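Local coordinates for protein cypemycin cysteine dehydrogenase (decarboxylating) (Streptomyces sp, PDB 6JDD) that catalyses the oxidative decarboxylation of the C-terminal cysteine of a precursor peptide, a flavin-dependent step in the biosynthesis of the linaridin cypemycin, at residues Ala9-His14 and Cys89-Pro94. Residues are numbered along the deposited sequence; the frame is centred on the assembly and turned at random.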
loop_
_atom_site.group_PDB
_atom_site.type_symbol
_atom_site.label_atom_id
_atom_site.label_comp_id
_atom_site.label_asym_id
_atom_site.label_seq_id
_atom_site.Cartn_x
_atom_site.Cartn_y
_atom_site.Cartn_z
ATOM N N ALA A 9 -27.866 -5.381 36.748
ATOM C CA ALA A 9 -28.391 -4.575 35.613
ATOM C C ALA A 9 -27.475 -4.664 34.373
ATOM O O ALA A 9 -28.005 -4.722 33.259
ATOM C CB ALA A 9 -28.577 -3.138 36.061
ATOM N N GLU A 10 -26.171 -4.766 34.589
ATOM C CA GLU A 10 -25.224 -4.768 33.457
ATOM C C GLU A 10 -24.049 -5.694 33.756
ATOM O O GLU A 10 -23.650 -5.743 34.901
ATOM C CB GLU A 10 -24.709 -3.335 33.352
ATOM C CG GLU A 10 -23.906 -3.015 32.119
ATOM C CD GLU A 10 -23.849 -1.525 31.880
ATOM O OE1 GLU A 10 -24.794 -0.862 32.245
ATOM O OE2 GLU A 10 -22.876 -1.046 31.333
ATOM N N LEU A 11 -23.615 -6.487 32.779
ATOM C CA LEU A 11 -22.341 -7.221 32.931
ATOM C C LEU A 11 -21.456 -7.002 31.703
ATOM O O LEU A 11 -21.855 -6.340 30.807
ATOM C CB LEU A 11 -22.634 -8.695 33.205
ATOM C CG LEU A 11 -23.502 -9.417 32.197
ATOM C CD1 LEU A 11 -22.711 -9.763 30.950
ATOM C CD2 LEU A 11 -24.046 -10.670 32.848
ATOM N N HIS A 12 -20.239 -7.502 31.759
ATOM C CA HIS A 12 -19.218 -7.406 30.705
ATOM C C HIS A 12 -18.730 -8.802 30.374
ATOM O O HIS A 12 -18.463 -9.566 31.313
ATOM C CB HIS A 12 -18.033 -6.575 31.167
ATOM C CG HIS A 12 -17.040 -6.412 30.076
ATOM N ND1 HIS A 12 -16.951 -5.264 29.341
ATOM C CD2 HIS A 12 -16.132 -7.261 29.570
ATOM C CE1 HIS A 12 -16.009 -5.412 28.439
ATOM N NE2 HIS A 12 -15.518 -6.622 28.535
ATOM N N VAL A 13 -18.641 -9.098 29.084
ATOM C CA VAL A 13 -18.129 -10.388 28.571
ATOM C C VAL A 13 -16.826 -10.085 27.848
ATOM O O VAL A 13 -16.810 -9.249 26.978
ATOM C CB VAL A 13 -19.137 -11.133 27.684
ATOM C CG1 VAL A 13 -18.513 -12.390 27.151
ATOM C CG2 VAL A 13 -20.417 -11.484 28.426
ATOM N N HIS A 14 -15.754 -10.734 28.271
ATOM C CA HIS A 14 -14.421 -10.638 27.640
ATOM C C HIS A 14 -14.153 -11.940 26.902
ATOM O O HIS A 14 -14.136 -13.011 27.550
ATOM C CB HIS A 14 -13.359 -10.319 28.686
ATOM C CG HIS A 14 -11.994 -10.190 28.109
ATOM N ND1 HIS A 14 -11.710 -9.298 27.090
ATOM C CD2 HIS A 14 -10.854 -10.863 28.359
ATOM C CE1 HIS A 14 -10.441 -9.425 26.757
ATOM N NE2 HIS A 14 -9.899 -10.400 27.499
ATOM N N CYS A 89 -20.519 -7.554 36.961
ATOM C CA CYS A 89 -19.590 -8.704 36.957
ATOM C C CYS A 89 -18.862 -8.765 35.614
ATOM O O CYS A 89 -19.207 -8.015 34.708
ATOM C CB CYS A 89 -20.340 -9.973 37.317
ATOM S SG CYS A 89 -21.325 -10.622 35.949
ATOM N N PHE A 90 -17.842 -9.603 35.541
ATOM C CA PHE A 90 -16.948 -9.757 34.371
ATOM C C PHE A 90 -16.781 -11.243 34.099
ATOM O O PHE A 90 -16.372 -11.961 34.989
ATOM C CB PHE A 90 -15.598 -9.101 34.630
ATOM C CG PHE A 90 -15.670 -7.611 34.753
ATOM C CD1 PHE A 90 -16.089 -7.017 35.924
ATOM C CD2 PHE A 90 -15.364 -6.808 33.674
ATOM C CE1 PHE A 90 -16.169 -5.639 36.026
ATOM C CE2 PHE A 90 -15.421 -5.428 33.787
ATOM C CZ PHE A 90 -15.828 -4.847 34.961
ATOM N N LEU A 91 -17.195 -11.680 32.921
ATOM C CA LEU A 91 -17.129 -13.106 32.533
ATOM C C LEU A 91 -16.092 -13.198 31.422
ATOM O O LEU A 91 -16.274 -12.541 30.419
ATOM C CB LEU A 91 -18.499 -13.627 32.075
ATOM C CG LEU A 91 -19.682 -13.226 32.951
ATOM C CD1 LEU A 91 -21.004 -13.610 32.296
ATOM C CD2 LEU A 91 -19.586 -13.860 34.337
ATOM N N VAL A 92 -15.043 -13.977 31.623
ATOM C CA VAL A 92 -14.059 -14.296 30.560
ATOM C C VAL A 92 -14.520 -15.585 29.869
ATOM O O VAL A 92 -14.407 -16.649 30.437
ATOM C CB VAL A 92 -12.639 -14.371 31.137
ATOM C CG1 VAL A 92 -11.598 -14.483 30.037
ATOM C CG2 VAL A 92 -12.342 -13.159 32.013
ATOM N N PHE A 93 -15.076 -15.437 28.676
ATOM C CA PHE A 93 -15.971 -16.430 28.041
ATOM C C PHE A 93 -15.719 -16.434 26.545
ATOM O O PHE A 93 -16.119 -15.492 25.872
ATOM C CB PHE A 93 -17.429 -16.071 28.332
ATOM C CG PHE A 93 -18.424 -17.081 27.828
ATOM C CD1 PHE A 93 -18.481 -18.348 28.379
ATOM C CD2 PHE A 93 -19.288 -16.765 26.802
ATOM C CE1 PHE A 93 -19.380 -19.289 27.911
ATOM C CE2 PHE A 93 -20.189 -17.707 26.340
ATOM C CZ PHE A 93 -20.238 -18.970 26.891
ATOM N N PRO A 94 -14.940 -17.380 25.990
ATOM C CA PRO A 94 -14.077 -18.265 26.764
ATOM C C PRO A 94 -12.756 -17.635 27.223
ATOM O O PRO A 94 -12.433 -16.538 26.796
ATOM C CB PRO A 94 -13.741 -19.330 25.732
ATOM C CG PRO A 94 -13.606 -18.544 24.468
ATOM C CD PRO A 94 -14.742 -17.547 24.553
#
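Two central strands of the parallel, Rossmann-like flavoprotein sheet pair here, H12, V13 and H14 standing beside F90, L91 and V92. A ladder of four backbone hydrogen bonds joins them: H12 N to C89 O (3.2 Å), L91 N to H12 O (2.9 Å), H14 N to L91 O and, at the C-terminal end, F93 N to H14 O (2.8 Å). H12, H14, F90 and V92 share one face. The F90 ring sets CD2 3.7 Å from H12 CB, with CE2 just behind; the two rings are roughly parallel, planes at 30°, but so offset that little of one covers the other. Chi1 of -177° puts H12 CG anti to its backbone N, where it too meets F90 CD2. H14 lies side by side with V92, CD2 4.1 Å from V92 CG1. S84 OG hydrogen-bonds H12 ND1, and S43 OG bridges H12 NE2 and H14 ND1. On the other face, under helix 172-185, C89 SG touches L11 CB at 3.6 Å, L11 CD2 reaches L91 CD1, and V13 CG1 sits at the edge of the F93 ring, 4.0 Å from F93 CB. An alanine in place of F90 would probably leave a gap beside H12 CB and along M115 and L116 of helix 111-118. The contact thus combines a greasy face with one where serine hydroxyls hold buried imidazoles, the H14 side chain about 6 Å from a bound FAD.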